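Long-range contacts in putative deoxyribonuclease yjjV (Escherichia coli, PDB 1ZZM), which probably hydrolyses ester bonds as a TatD-type metallo-dependent hydrolase, a putative deoxyribonuclease that binds two divalent metal cations per subunit: residues Met1-Ile6 against Ala245-Leu249; Phe5-His11 against Val33-Pro39; Tyr60-His66 against Lys91-Glu97. One frame throughout, in Å; residues are numbered along the deposited sequence.

Contact 1: residues Met1-Ile6 against Ala245-Leu249; sequences MICRFI and AQALL. With ZN (zinc ion), chain E.
An N-terminal segment can close against the C-terminal helix of the same chain largely through one apolar side chain, here Leu-249. Residues Met-1 to Arg-4 run as loop and Phe-5 and Ile-6 begin a strand, while Ala-245-Leu-249 is regular helix, with Leu-249 N hydrogen-bonded to Ala-245 O (3.2 Å). The register sets Arg-4 CA 6.9 Å from Ala-245 CA and Phe-5 CA 6.7 Å from Leu-249 CA. In its m,t rotamer Leu-249 places CD1 3.5 Å from Met-1 CE and CD2 3.5 Å from Ile-6 CG1. Ala-245 points toward the loop, its CB 3.8 Å from NE of an extended Arg-4 whose guanidinium forms a salt bridge with Asp-242. No direct hydrogen bond crosses; instead water 1 donates to Arg-4 O (2.8 Å) and Ala-245 O (2.7 Å). Met-1 N binds a peripheral zinc at 2.2 Å. This is structural packing that lays helix 241-256 beside strand 5-7, with Phe-230 of helix 226-236 touching Arg-4, Phe-5 and Ala-245, and strand 33-39 meeting Ile-6.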
loop_
_atom_site.group_PDB
_atom_site.type_symbol
_atom_site.label_atom_id
_atom_site.label_comp_id
_atom_site.label_asym_id
_atom_site.label_seq_id
_atom_site.Cartn_x
_atom_site.Cartn_y
_atom_site.Cartn_z
ATOM N N MET A 1 18.991 13.317 -5.983
ATOM C CA MET A 1 19.065 11.910 -6.456
ATOM C C MET A 1 18.020 11.670 -7.549
ATOM O O MET A 1 16.944 12.301 -7.537
ATOM C CB MET A 1 18.774 10.954 -5.291
ATOM C CG MET A 1 19.508 11.261 -4.015
ATOM S SD MET A 1 19.280 9.930 -2.797
ATOM C CE MET A 1 17.694 10.357 -2.079
ATOM N N ILE A 2 18.322 10.759 -8.480
ATOM C CA ILE A 2 17.384 10.449 -9.567
ATOM C C ILE A 2 16.150 9.783 -8.968
ATOM O O ILE A 2 15.026 10.148 -9.307
ATOM C CB ILE A 2 18.038 9.552 -10.655
ATOM C CG1 ILE A 2 19.016 10.404 -11.480
ATOM C CG2 ILE A 2 16.981 8.984 -11.599
ATOM C CD1 ILE A 2 19.645 9.680 -12.660
ATOM N N CYS A 3 16.373 8.829 -8.064
ATOM C CA CYS A 3 15.278 8.146 -7.368
ATOM C C CYS A 3 15.005 8.965 -6.102
ATOM O O CYS A 3 15.703 8.837 -5.088
ATOM C CB CYS A 3 15.648 6.696 -6.996
ATOM S SG CYS A 3 14.389 5.858 -5.944
ATOM N N ARG A 4 13.997 9.823 -6.172
ATOM C CA ARG A 4 13.655 10.635 -5.031
ATOM C C ARG A 4 12.410 10.140 -4.288
ATOM O O ARG A 4 12.246 10.464 -3.121
ATOM C CB ARG A 4 13.460 12.088 -5.463
ATOM C CG ARG A 4 13.543 13.081 -4.280
ATOM C CD ARG A 4 12.981 14.461 -4.617
ATOM N NE ARG A 4 13.259 15.432 -3.550
ATOM C CZ ARG A 4 12.659 16.615 -3.434
ATOM N NH1 ARG A 4 11.738 16.980 -4.322
ATOM N NH2 ARG A 4 12.980 17.437 -2.439
ATOM N N PHE A 5 11.567 9.336 -4.952
ATOM C CA PHE A 5 10.309 8.823 -4.366
ATOM C C PHE A 5 10.108 7.317 -4.603
ATOM O O PHE A 5 10.577 6.775 -5.603
ATOM C CB PHE A 5 9.102 9.484 -5.036
ATOM C CG PHE A 5 9.162 10.965 -5.074
ATOM C CD1 PHE A 5 9.113 11.706 -3.894
ATOM C CD2 PHE A 5 9.273 11.627 -6.291
ATOM C CE1 PHE A 5 9.181 13.109 -3.924
ATOM C CE2 PHE A 5 9.339 13.019 -6.338
ATOM C CZ PHE A 5 9.293 13.760 -5.152
ATOM N N ILE A 6 9.387 6.667 -3.689
ATOM C CA ILE A 6 9.040 5.259 -3.824
ATOM C C ILE A 6 7.518 5.205 -3.739
ATOM O O ILE A 6 6.952 5.642 -2.737
ATOM C CB ILE A 6 9.582 4.362 -2.666
ATOM C CG1 ILE A 6 11.108 4.426 -2.598
ATOM C CG2 ILE A 6 9.148 2.893 -2.916
ATOM C CD1 ILE A 6 11.775 3.826 -3.743
ATOM N N ALA A 245 11.172 14.323 1.946
ATOM C CA ALA A 245 11.504 13.328 0.925
ATOM C C ALA A 245 12.412 12.257 1.512
ATOM O O ALA A 245 12.212 11.065 1.272
ATOM C CB ALA A 245 12.184 13.995 -0.248
ATOM N N GLN A 246 13.430 12.669 2.272
ATOM C CA GLN A 246 14.347 11.697 2.861
ATOM C C GLN A 246 13.651 10.813 3.891
ATOM O O GLN A 246 13.958 9.628 4.011
ATOM C CB GLN A 246 15.544 12.370 3.551
ATOM C CG GLN A 246 16.555 11.337 4.040
ATOM C CD GLN A 246 17.062 10.454 2.894
ATOM O OE1 GLN A 246 17.707 10.935 1.948
ATOM N NE2 GLN A 246 16.753 9.159 2.963
ATOM N N ALA A 247 12.703 11.373 4.623
ATOM C CA ALA A 247 12.007 10.570 5.618
ATOM C C ALA A 247 11.160 9.473 4.952
ATOM O O ALA A 247 11.166 8.310 5.376
ATOM C CB ALA A 247 11.148 11.450 6.463
ATOM N N LEU A 248 10.420 9.843 3.913
ATOM C CA LEU A 248 9.587 8.867 3.226
ATOM C C LEU A 248 10.474 7.733 2.718
ATOM O O LEU A 248 10.104 6.566 2.849
ATOM C CB LEU A 248 8.839 9.519 2.065
ATOM C CG LEU A 248 7.838 10.598 2.486
ATOM C CD1 LEU A 248 7.481 11.423 1.286
ATOM C CD2 LEU A 248 6.593 9.946 3.145
ATOM N N LEU A 249 11.643 8.061 2.158
ATOM C CA LEU A 249 12.538 7.011 1.674
ATOM C C LEU A 249 13.019 6.158 2.831
ATOM O O LEU A 249 12.988 4.942 2.742
ATOM C CB LEU A 249 13.756 7.575 0.902
ATOM C CG LEU A 249 13.481 8.213 -0.472
ATOM C CD1 LEU A 249 14.752 8.847 -1.002
ATOM C CD2 LEU A 249 12.956 7.164 -1.479
HETATM ZN ZN ZN E . 19.255 14.874 -7.531
HETATM O O HOH W 1 10.652 10.413 -0.779
HETATM O O HOH W 2 17.665 16.558 -8.198
HETATM O O HOH W 3 20.139 13.761 -9.625
#

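Contact 2: residues Phe5-His11 against Val33-Pro39; sequences FIDTHCH and VGKIIVP. With ZN (zinc ion), chain B.
Parallel strand pairing can deliver metal ligands from the loop that follows the strand. Strands 5-7 and 33-39 lie 4.8 Å apart at 19°, pairing Phe-5 with Val-33 and Asp-7 with Ile-36. The ladder runs Gly-34 N to Phe-5 O (3.0 Å), Asp-7 N to Lys-35 O (3.1 Å), Ile-37 N to Asp-7 O (2.9 Å) and, beyond the strand, Cys-10 N to Ile-37 O (3.0 Å). Phe-5 (m), Asp-7 (t), Val-33 (t) and Ile-36 (m,t) share one face; on the other side Ile-6 (m,m) brings CG2 to 3.3 Å from CD1 of Ile-37 (m,p). With chi1 t, Asp-7 accepts from His-9 N at OD1 (3.1 Å), an Asx turn ending the strand, while OD2 is hydrogen-bonded to Thr-206 OG1; Cys-10, also t, sets CB 3.3 Å from Ile-36 CG2. His-9 (t) and His-11 (m) then converge through NE2 on one zinc, at 2.1 and 2.0 Å. Pro-39 CG sits 3.8 Å from the His-9 ring centroid, a CH-pi contact, and water 4 joins His-11 ND1 (2.8 Å) to Pro-39 O (2.7 Å). Helix 21-30 completes this beta-alpha-beta unit; strand 59-63 flanks strand 33-39, and Leu-249 and Thr-252 of helix 241-256 cover Ile-6.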
loop_
_atom_site.group_PDB
_atom_site.type_symbol
_atom_site.label_atom_id
_atom_site.label_comp_id
_atom_site.label_asym_id
_atom_site.label_seq_id
_atom_site.Cartn_x
_atom_site.Cartn_y
_atom_site.Cartn_z
ATOM N N PHE A 5 11.567 9.336 -4.952
ATOM C CA PHE A 5 10.309 8.823 -4.366
ATOM C C PHE A 5 10.108 7.317 -4.603
ATOM O O PHE A 5 10.577 6.775 -5.603
ATOM C CB PHE A 5 9.102 9.484 -5.036
ATOM C CG PHE A 5 9.162 10.965 -5.074
ATOM C CD1 PHE A 5 9.113 11.706 -3.894
ATOM C CD2 PHE A 5 9.273 11.627 -6.291
ATOM C CE1 PHE A 5 9.181 13.109 -3.924
ATOM C CE2 PHE A 5 9.339 13.019 -6.338
ATOM C CZ PHE A 5 9.293 13.760 -5.152
ATOM N N ILE A 6 9.387 6.667 -3.689
ATOM C CA ILE A 6 9.040 5.259 -3.824
ATOM C C ILE A 6 7.518 5.205 -3.739
ATOM O O ILE A 6 6.952 5.642 -2.737
ATOM C CB ILE A 6 9.582 4.362 -2.666
ATOM C CG1 ILE A 6 11.108 4.426 -2.598
ATOM C CG2 ILE A 6 9.148 2.893 -2.916
ATOM C CD1 ILE A 6 11.775 3.826 -3.743
ATOM N N ASP A 7 6.851 4.731 -4.798
ATOM C CA ASP A 7 5.403 4.576 -4.724
ATOM C C ASP A 7 5.223 3.234 -4.021
ATOM O O ASP A 7 5.413 2.166 -4.635
ATOM C CB ASP A 7 4.768 4.500 -6.120
ATOM C CG ASP A 7 3.226 4.439 -6.066
ATOM O OD1 ASP A 7 2.639 4.223 -4.971
ATOM O OD2 ASP A 7 2.602 4.630 -7.130
ATOM N N THR A 8 4.872 3.263 -2.740
ATOM C CA THR A 8 4.685 2.008 -2.009
ATOM C C THR A 8 3.390 1.242 -2.289
ATOM O O THR A 8 3.112 0.236 -1.635
ATOM C CB THR A 8 4.780 2.229 -0.500
ATOM O OG1 THR A 8 3.735 3.127 -0.082
ATOM C CG2 THR A 8 6.167 2.852 -0.159
ATOM N N HIS A 9 2.614 1.659 -3.293
ATOM C CA HIS A 9 1.367 0.925 -3.536
ATOM C C HIS A 9 0.838 1.266 -4.933
ATOM O O HIS A 9 0.152 2.261 -5.121
ATOM C CB HIS A 9 0.335 1.346 -2.476
ATOM C CG HIS A 9 -0.857 0.441 -2.391
ATOM N ND1 HIS A 9 -1.029 -0.476 -1.378
ATOM C CD2 HIS A 9 -1.950 0.335 -3.188
ATOM C CE1 HIS A 9 -2.175 -1.113 -1.554
ATOM N NE2 HIS A 9 -2.747 -0.639 -2.649
ATOM N N CYS A 10 1.190 0.456 -5.919
ATOM C CA CYS A 10 0.704 0.684 -7.268
ATOM C C CYS A 10 0.333 -0.654 -7.884
ATOM O O CYS A 10 1.156 -1.579 -7.921
ATOM C CB CYS A 10 1.786 1.376 -8.118
ATOM S SG CYS A 10 1.263 1.612 -9.871
ATOM N N HIS A 11 -0.907 -0.769 -8.374
ATOM C CA HIS A 11 -1.376 -2.010 -8.986
ATOM C C HIS A 11 -0.902 -1.996 -10.434
ATOM O O HIS A 11 -1.685 -1.890 -11.385
ATOM C CB HIS A 11 -2.900 -2.073 -8.889
ATOM C CG HIS A 11 -3.384 -2.260 -7.482
ATOM N ND1 HIS A 11 -3.342 -3.478 -6.848
ATOM C CD2 HIS A 11 -3.801 -1.368 -6.552
ATOM C CE1 HIS A 11 -3.700 -3.338 -5.586
ATOM N NE2 HIS A 11 -3.977 -2.063 -5.379
ATOM N N VAL A 33 10.075 8.912 -9.400
ATOM C CA VAL A 33 9.570 7.694 -8.760
ATOM C C VAL A 33 10.447 6.540 -9.243
ATOM O O VAL A 33 10.220 5.971 -10.292
ATOM C CB VAL A 33 8.061 7.465 -9.113
ATOM C CG1 VAL A 33 7.515 6.242 -8.400
ATOM C CG2 VAL A 33 7.265 8.690 -8.717
ATOM N N GLY A 34 11.432 6.190 -8.428
ATOM C CA GLY A 34 12.416 5.179 -8.792
ATOM C C GLY A 34 12.124 3.723 -8.522
ATOM O O GLY A 34 12.724 2.848 -9.167
ATOM N N LYS A 35 11.247 3.456 -7.549
ATOM C CA LYS A 35 10.847 2.084 -7.228
ATOM C C LYS A 35 9.348 2.099 -6.979
ATOM O O LYS A 35 8.774 3.111 -6.544
ATOM C CB LYS A 35 11.571 1.561 -5.977
ATOM C CG LYS A 35 13.077 1.359 -6.217
ATOM C CD LYS A 35 13.799 0.850 -5.017
ATOM C CE LYS A 35 15.178 0.358 -5.433
ATOM N NZ LYS A 35 15.925 1.396 -6.187
ATOM N N ILE A 36 8.713 0.969 -7.244
ATOM C CA ILE A 36 7.276 0.851 -7.057
ATOM C C ILE A 36 6.983 -0.519 -6.438
ATOM O O ILE A 36 7.520 -1.523 -6.903
ATOM C CB ILE A 36 6.573 0.940 -8.434
ATOM C CG1 ILE A 36 6.892 2.299 -9.067
ATOM C CG2 ILE A 36 5.050 0.722 -8.273
ATOM C CD1 ILE A 36 6.329 2.488 -10.473
ATOM N N ILE A 37 6.164 -0.554 -5.392
ATOM C CA ILE A 37 5.786 -1.824 -4.767
ATOM C C ILE A 37 4.403 -2.188 -5.317
ATOM O O ILE A 37 3.465 -1.351 -5.255
ATOM C CB ILE A 37 5.694 -1.687 -3.234
ATOM C CG1 ILE A 37 7.080 -1.369 -2.650
ATOM C CG2 ILE A 37 5.192 -2.975 -2.618
ATOM C CD1 ILE A 37 7.635 -0.048 -3.079
ATOM N N VAL A 38 4.301 -3.406 -5.849
ATOM C CA VAL A 38 3.089 -3.933 -6.496
ATOM C C VAL A 38 2.423 -5.002 -5.638
ATOM O O VAL A 38 2.908 -6.124 -5.543
ATOM C CB VAL A 38 3.446 -4.591 -7.871
ATOM C CG1 VAL A 38 2.180 -5.016 -8.606
ATOM C CG2 VAL A 38 4.282 -3.622 -8.716
ATOM N N PRO A 39 1.313 -4.657 -4.975
ATOM C CA PRO A 39 0.642 -5.656 -4.141
ATOM C C PRO A 39 -0.370 -6.452 -4.953
ATOM O O PRO A 39 -1.130 -5.872 -5.750
ATOM C CB PRO A 39 0.000 -4.817 -3.048
ATOM C CG PRO A 39 -0.296 -3.514 -3.710
ATOM C CD PRO A 39 0.724 -3.318 -4.805
HETATM ZN ZN ZN B . -4.481 -1.323 -3.588
HETATM O O HOH W 4 -2.314 -5.657 -8.222
HETATM O O HOH W 5 -6.453 -1.123 -3.178
#

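Contact 3: residues Tyr60-His66 against Lys91-Glu97; sequences YAALGLH and KVVAVGE. With ZN (zinc ion), chain C; ZN (zinc ion), chain B.
A break in a strand is the unusual feature here: residues 91-97 turn a corner at Ala-94, so that parallel pairing with 60-66 is interrupted and resumed with one extra residue. Ala-61 pairs with Val-92 (CA-CA 4.5 Å), but Leu-63, two residues on, pairs with Val-95 (5.1 Å), three residues on. Val-93, with phi/psi -115/0, makes the kink, and Ala-94 N is left buried without a partner. Before it, hydrogen bonds run from Ala-61 N to Lys-91 O (2.9 Å) and from Val-93 N to Ala-61 O (2.7 Å); at it, Leu-63 N reaches Ala-94 O only weakly (3.3 Å); after it, Gly-96 N donates to Leu-63 O (2.8 Å). The backbones pass closely, and a CB on Gly-96 would clash with that of Ala-62.

Where the pairing begins, Lys-91 (m,t,p,t) crosses the face of the Tyr-60 ring, CE 3.8 Å and NZ 4.8 Å from its centroid, combining CH-pi and cation-pi contacts; NZ is also hydrogen-bonded to Ala-53 O. Leu-63 CG (m,t) and Ala-61 CB meet Val-92 CG2 at 4.3 and 4.2 Å.

At the other end Glu-97, at a positive phi of 97° and with t,t side chain, bridges two zincs 2.0 Å from OE1 and 2.1 Å from OE2. His-66 (t) lies alongside, CD2 3.2 Å from Glu-97 CD, with ND1 hydrogen-bonded to Gly-68 N and NE2 3.2 Å from water 5, which binds each zinc at 2.0 Å. A bridging carboxylate at the mouth of the barrel is characteristic of the binuclear metal centre in TatD-type, TIM-barrel hydrolases.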
loop_
_atom_site.group_PDB
_atom_site.type_symbol
_atom_site.label_atom_id
_atom_site.label_comp_id
_atom_site.label_asym_id
_atom_site.label_seq_id
_atom_site.Cartn_x
_atom_site.Cartn_y
_atom_site.Cartn_z
ATOM N N TYR A 60 8.886 -4.124 -6.972
ATOM C CA TYR A 60 8.959 -5.059 -5.872
ATOM C C TYR A 60 7.546 -5.543 -5.710
ATOM O O TYR A 60 6.585 -4.863 -6.157
ATOM C CB TYR A 60 9.442 -4.337 -4.626
ATOM C CG TYR A 60 10.936 -4.094 -4.650
ATOM C CD1 TYR A 60 11.797 -4.912 -3.915
ATOM C CD2 TYR A 60 11.495 -3.080 -5.438
ATOM C CE1 TYR A 60 13.181 -4.744 -3.958
ATOM C CE2 TYR A 60 12.888 -2.897 -5.487
ATOM C CZ TYR A 60 13.721 -3.741 -4.743
ATOM O OH TYR A 60 15.094 -3.608 -4.781
ATOM N N ALA A 61 7.388 -6.671 -5.040
ATOM C CA ALA A 61 6.043 -7.232 -4.922
ATOM C C ALA A 61 5.581 -7.591 -3.516
ATOM O O ALA A 61 6.396 -7.720 -2.601
ATOM C CB ALA A 61 5.989 -8.492 -5.789
ATOM N N ALA A 62 4.254 -7.742 -3.381
ATOM C CA ALA A 62 3.612 -8.227 -2.173
ATOM C C ALA A 62 2.565 -9.221 -2.733
ATOM O O ALA A 62 2.003 -8.994 -3.828
ATOM C CB ALA A 62 2.933 -7.099 -1.405
ATOM N N LEU A 63 2.351 -10.329 -2.022
ATOM C CA LEU A 63 1.386 -11.350 -2.416
ATOM C C LEU A 63 0.372 -11.446 -1.291
ATOM O O LEU A 63 0.712 -11.434 -0.090
ATOM C CB LEU A 63 2.058 -12.720 -2.589
ATOM C CG LEU A 63 3.186 -12.791 -3.615
ATOM C CD1 LEU A 63 3.748 -14.222 -3.636
ATOM C CD2 LEU A 63 2.637 -12.376 -4.993
ATOM N N GLY A 64 -0.893 -11.541 -1.682
ATOM C CA GLY A 64 -1.939 -11.590 -0.701
ATOM C C GLY A 64 -3.265 -11.568 -1.430
ATOM O O GLY A 64 -3.325 -11.381 -2.668
ATOM N N LEU A 65 -4.328 -11.682 -0.648
ATOM C CA LEU A 65 -5.692 -11.752 -1.182
ATOM C C LEU A 65 -6.516 -10.549 -0.682
ATOM O O LEU A 65 -6.811 -10.457 0.494
ATOM C CB LEU A 65 -6.286 -13.078 -0.692
ATOM C CG LEU A 65 -5.436 -14.344 -0.941
ATOM C CD1 LEU A 65 -6.062 -15.546 -0.233
ATOM C CD2 LEU A 65 -5.345 -14.655 -2.438
ATOM N N HIS A 66 -6.871 -9.660 -1.620
ATOM C CA HIS A 66 -7.599 -8.409 -1.410
ATOM C C HIS A 66 -9.064 -8.619 -1.024
ATOM O O HIS A 66 -9.758 -9.448 -1.618
ATOM C CB HIS A 66 -7.465 -7.576 -2.707
ATOM C CG HIS A 66 -7.783 -6.117 -2.548
ATOM N ND1 HIS A 66 -9.031 -5.658 -2.184
ATOM C CD2 HIS A 66 -7.045 -5.012 -2.828
ATOM C CE1 HIS A 66 -9.053 -4.336 -2.249
ATOM N NE2 HIS A 66 -7.859 -3.919 -2.641
ATOM N N LYS A 91 12.186 -10.413 -4.038
ATOM C CA LYS A 91 11.816 -9.022 -4.221
ATOM C C LYS A 91 10.382 -8.938 -3.723
ATOM O O LYS A 91 9.700 -7.931 -3.903
ATOM C CB LYS A 91 11.960 -8.576 -5.673
ATOM C CG LYS A 91 13.439 -8.278 -5.977
ATOM C CD LYS A 91 13.657 -7.805 -7.388
ATOM C CE LYS A 91 13.380 -6.321 -7.504
ATOM N NZ LYS A 91 13.123 -6.043 -8.954
ATOM N N VAL A 92 9.929 -10.021 -3.090
ATOM C CA VAL A 92 8.598 -10.015 -2.477
ATOM C C VAL A 92 8.912 -9.434 -1.106
ATOM O O VAL A 92 9.696 -10.010 -0.338
ATOM C CB VAL A 92 8.012 -11.430 -2.337
ATOM C CG1 VAL A 92 6.987 -11.472 -1.225
ATOM C CG2 VAL A 92 7.350 -11.828 -3.640
ATOM N N VAL A 93 8.301 -8.312 -0.777
ATOM C CA VAL A 93 8.647 -7.677 0.476
ATOM C C VAL A 93 7.578 -7.611 1.528
ATOM O O VAL A 93 7.835 -7.074 2.613
ATOM C CB VAL A 93 9.129 -6.226 0.245
ATOM C CG1 VAL A 93 10.350 -6.238 -0.642
ATOM C CG2 VAL A 93 8.018 -5.381 -0.391
ATOM N N ALA A 94 6.389 -8.134 1.229
ATOM C CA ALA A 94 5.298 -8.050 2.184
ATOM C C ALA A 94 4.192 -9.010 1.777
ATOM O O ALA A 94 4.158 -9.467 0.632
ATOM C CB ALA A 94 4.713 -6.605 2.195
ATOM N N VAL A 95 3.306 -9.280 2.728
ATOM C CA VAL A 95 2.126 -10.095 2.506
ATOM C C VAL A 95 1.188 -8.954 2.228
ATOM O O VAL A 95 0.833 -8.115 3.078
ATOM C CB VAL A 95 1.702 -10.869 3.723
ATOM C CG1 VAL A 95 0.297 -11.478 3.509
ATOM C CG2 VAL A 95 2.722 -11.967 3.969
ATOM N N GLY A 96 0.808 -8.901 0.985
ATOM C CA GLY A 96 0.027 -7.791 0.641
ATOM C C GLY A 96 -0.704 -7.783 -0.643
ATOM O O GLY A 96 -0.483 -8.511 -1.622
ATOM N N GLU A 97 -1.675 -7.018 -0.181
ATOM C CA GLU A 97 -2.903 -6.308 -0.247
ATOM C C GLU A 97 -3.919 -7.219 0.360
ATOM O O GLU A 97 -4.525 -8.059 -0.290
ATOM C CB GLU A 97 -3.400 -5.565 -1.465
ATOM C CG GLU A 97 -4.273 -4.497 -0.728
ATOM C CD GLU A 97 -4.714 -3.267 -1.504
ATOM O OE1 GLU A 97 -4.442 -3.126 -2.715
ATOM O OE2 GLU A 97 -5.354 -2.416 -0.855
HETATM ZN ZN ZN C . -6.574 -0.710 -1.186
HETATM ZN ZN ZN B . -4.481 -1.323 -3.588
HETATM O O HOH W 5 -6.453 -1.123 -3.178
HETATM O O HOH W 6 -7.853 1.199 -1.963
#

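Contacts 1 and 2 share Phe-5 and Ile-6, and Cys-3 SG packs 3.5 Å from Gly-34 CA; their centres are 12 Å apart. Contacts 2 and 3, also 12 Å apart between centres, adjoin in one sheet, where Ile-36 O to Tyr-60 N (2.9 Å) and Val-38 N to Tyr-60 O (2.7 Å) are probable hydrogen bonds. They meet again at the zinc they share: Glu-97 OE1 stands 3.0 Å from His-9 NE2 and 2.9 Å from His-11 NE2. Asp-207 belongs to this site, His-133 and His-157 to the second zinc. Contact 1, centred 21 Å from contact 3, holds no residue of that site; its Ile-6 side chain is about 9 Å from that of His-9.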